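IroE protein (Escherichia coli, PDB 2GZS) hydrolyses the trilactone ester bonds of enterobactin and its glucosylated salmochelin forms, preferring the iron-free siderophores and tending to cut once to give linear trimers. Local coordinates at residues Y43-M48 / T70-A76. Coordinates in Å, arbitrary orientation, origin at the centre of the assembly. Residue numbers count along the deposited sequence, not the author numbering.
Sequences YPILYM and TPPVIVA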
loop_
_atom_site.group_PDB
_atom_site.type_symbol
_atom_site.label_atom_id
_atom_site.label_comp_id
_atom_site.label_asym_id
_atom_site.label_seq_id
_atom_site.Cartn_x
_atom_site.Cartn_y
_atom_site.Cartn_z
ATOM N N TYR A 43 0.918 -15.106 9.970
ATOM C CA TYR A 43 1.688 -14.392 8.962
ATOM C C TYR A 43 1.457 -12.863 9.046
ATOM O O TYR A 43 0.313 -12.508 9.297
ATOM C CB TYR A 43 1.285 -14.836 7.586
ATOM C CG TYR A 43 1.506 -16.281 7.128
ATOM C CD1 TYR A 43 2.791 -16.745 6.932
ATOM C CD2 TYR A 43 0.344 -17.017 6.889
ATOM C CE1 TYR A 43 2.959 -18.079 6.499
ATOM C CE2 TYR A 43 0.504 -18.336 6.442
ATOM C CZ TYR A 43 1.786 -18.771 6.285
ATOM O OH TYR A 43 1.862 -20.093 5.831
ATOM N N PRO A 44 2.525 -12.106 8.854
ATOM C CA PRO A 44 2.279 -10.661 8.552
ATOM C C PRO A 44 1.554 -10.625 7.226
ATOM O O PRO A 44 1.614 -11.570 6.444
ATOM C CB PRO A 44 3.664 -10.106 8.367
ATOM C CG PRO A 44 4.636 -11.108 8.890
ATOM C CD PRO A 44 3.927 -12.414 8.787
ATOM N N ILE A 45 0.889 -9.467 6.910
ATOM C CA ILE A 45 0.197 -9.451 5.632
ATOM C C ILE A 45 0.298 -8.034 5.044
ATOM O O ILE A 45 0.130 -7.093 5.836
ATOM C CB ILE A 45 -1.289 -9.889 5.763
ATOM C CG1 ILE A 45 -2.012 -9.985 4.417
ATOM C CG2 ILE A 45 -2.059 -9.017 6.785
ATOM C CD1 ILE A 45 -3.416 -10.648 4.513
ATOM N N LEU A 46 0.594 -7.949 3.742
ATOM C CA LEU A 46 0.763 -6.609 3.163
ATOM C C LEU A 46 -0.218 -6.502 1.991
ATOM O O LEU A 46 -0.145 -7.312 1.070
ATOM C CB LEU A 46 2.211 -6.448 2.729
ATOM C CG LEU A 46 2.525 -5.010 2.210
ATOM C CD1 LEU A 46 2.266 -3.895 3.195
ATOM C CD2 LEU A 46 3.973 -4.982 1.730
ATOM N N TYR A 47 -1.112 -5.519 2.064
ATOM C CA TYR A 47 -2.070 -5.178 1.032
ATOM C C TYR A 47 -1.435 -4.134 0.091
ATOM O O TYR A 47 -0.884 -3.160 0.668
ATOM C CB TYR A 47 -3.345 -4.609 1.674
ATOM C CG TYR A 47 -4.204 -5.694 2.344
ATOM C CD1 TYR A 47 -5.294 -6.217 1.661
ATOM C CD2 TYR A 47 -3.834 -6.128 3.599
ATOM C CE1 TYR A 47 -6.101 -7.224 2.238
ATOM C CE2 TYR A 47 -4.641 -7.123 4.164
ATOM C CZ TYR A 47 -5.720 -7.624 3.495
ATOM O OH TYR A 47 -6.488 -8.630 4.112
HETATM N N MSE A 48 -1.445 -4.377 -1.189
HETATM C CA MSE A 48 -0.667 -3.569 -2.119
HETATM C C MSE A 48 -1.540 -3.082 -3.265
HETATM O O MSE A 48 -2.199 -3.849 -3.949
HETATM C CB MSE A 48 0.472 -4.461 -2.699
HETATM C CG MSE A 48 1.321 -4.969 -1.480
HETATM SE SE MSE A 48 2.975 -5.838 -2.051
HETATM C CE MSE A 48 1.692 -6.576 -3.245
ATOM N N THR A 70 10.385 -13.828 8.017
ATOM C CA THR A 70 8.995 -14.228 8.194
ATOM C C THR A 70 8.175 -13.866 6.956
ATOM O O THR A 70 7.680 -12.739 6.911
ATOM C CB THR A 70 8.422 -13.517 9.428
ATOM O OG1 THR A 70 9.253 -13.871 10.561
ATOM C CG2 THR A 70 7.031 -14.011 9.789
ATOM N N PRO A 71 8.043 -14.685 5.945
ATOM C CA PRO A 71 7.406 -14.269 4.679
ATOM C C PRO A 71 5.972 -13.891 4.962
ATOM O O PRO A 71 5.200 -14.517 5.690
ATOM C CB PRO A 71 7.550 -15.464 3.720
ATOM C CG PRO A 71 7.687 -16.634 4.647
ATOM C CD PRO A 71 8.492 -16.110 5.833
ATOM N N PRO A 72 5.560 -12.757 4.346
ATOM C CA PRO A 72 4.176 -12.323 4.540
ATOM C C PRO A 72 3.196 -12.910 3.541
ATOM O O PRO A 72 3.597 -13.247 2.423
ATOM C CB PRO A 72 4.304 -10.774 4.281
ATOM C CG PRO A 72 5.359 -10.736 3.209
ATOM C CD PRO A 72 6.371 -11.789 3.564
ATOM N N VAL A 73 1.922 -12.912 3.942
ATOM C CA VAL A 73 0.871 -12.974 2.926
ATOM C C VAL A 73 0.852 -11.663 2.097
ATOM O O VAL A 73 0.992 -10.592 2.721
ATOM C CB VAL A 73 -0.490 -13.240 3.558
ATOM C CG1 VAL A 73 -1.680 -13.203 2.627
ATOM C CG2 VAL A 73 -0.448 -14.666 4.225
ATOM N N ILE A 74 0.724 -11.826 0.799
ATOM C CA ILE A 74 0.749 -10.631 -0.078
ATOM C C ILE A 74 -0.619 -10.555 -0.727
ATOM O O ILE A 74 -1.094 -11.516 -1.365
ATOM C CB ILE A 74 1.818 -10.808 -1.146
ATOM C CG1 ILE A 74 3.192 -11.170 -0.538
ATOM C CG2 ILE A 74 1.849 -9.570 -2.005
ATOM C CD1 ILE A 74 4.266 -11.272 -1.607
ATOM N N VAL A 75 -1.305 -9.423 -0.611
ATOM C CA VAL A 75 -2.604 -9.246 -1.250
ATOM C C VAL A 75 -2.427 -8.144 -2.281
ATOM O O VAL A 75 -2.280 -6.983 -1.868
ATOM C CB VAL A 75 -3.747 -8.901 -0.276
ATOM C CG1 VAL A 75 -5.051 -8.727 -1.017
ATOM C CG2 VAL A 75 -3.845 -9.981 0.806
ATOM N N ALA A 76 -2.415 -8.480 -3.560
ATOM C CA ALA A 76 -2.219 -7.469 -4.598
ATOM C C ALA A 76 -3.596 -7.093 -5.116
ATOM O O ALA A 76 -4.317 -7.902 -5.693
ATOM C CB ALA A 76 -1.371 -8.074 -5.706
#
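Val75, Val73 and Met48 bury the most surface where two parallel strands, 43-48 and the start of 73-79, run side by side in the mixed sheet of this α/β-hydrolase. Val75 takes part through backbone and side chain alike. Its N donates to Leu46 O (2.9 Å, almost straight) and its O accepts from Met48 N (2.8 Å), while its CB sits over the face of the Tyr47 ring, 4.1 Å from the centroid, in a CH-pi contact. Val73 repeats the backbone pattern two residues earlier, its N bonding to Pro44 O and its O to Leu46 N, both at 2.9 Å. Ile45 CD1 bridges the two valines, 3.6 Å from Val73 CG1 and 3.8 Å from Val75 CG2, and the Tyr43 ring meets the Val73 side chain at CD2-CG2, 3.6 Å. Helix 117-132 covers Tyr47 and Val75 on this face; the Tyr47 hydroxyl is hydrogen-bonded to Glu133. On the face bearing Leu46 and Ile74, Met48, present as selenomethionine, brings CE to 3.2 Å from Ile74 CG2, a tight fit, and to 4.2 Å from Ala76 CB. Leu259 of helix 247-262 packs on Leu46, Met48 and Ile74. The intervening chain, largely helical, returns to the sheet on the side of strand 43-48 facing 26-34, whereas 143-148 flanks the other side. Main-chain hydrogen bonds thus fix the parallel register, while the almost wholly apolar side chains bind this part of the sheet to helices on both its faces.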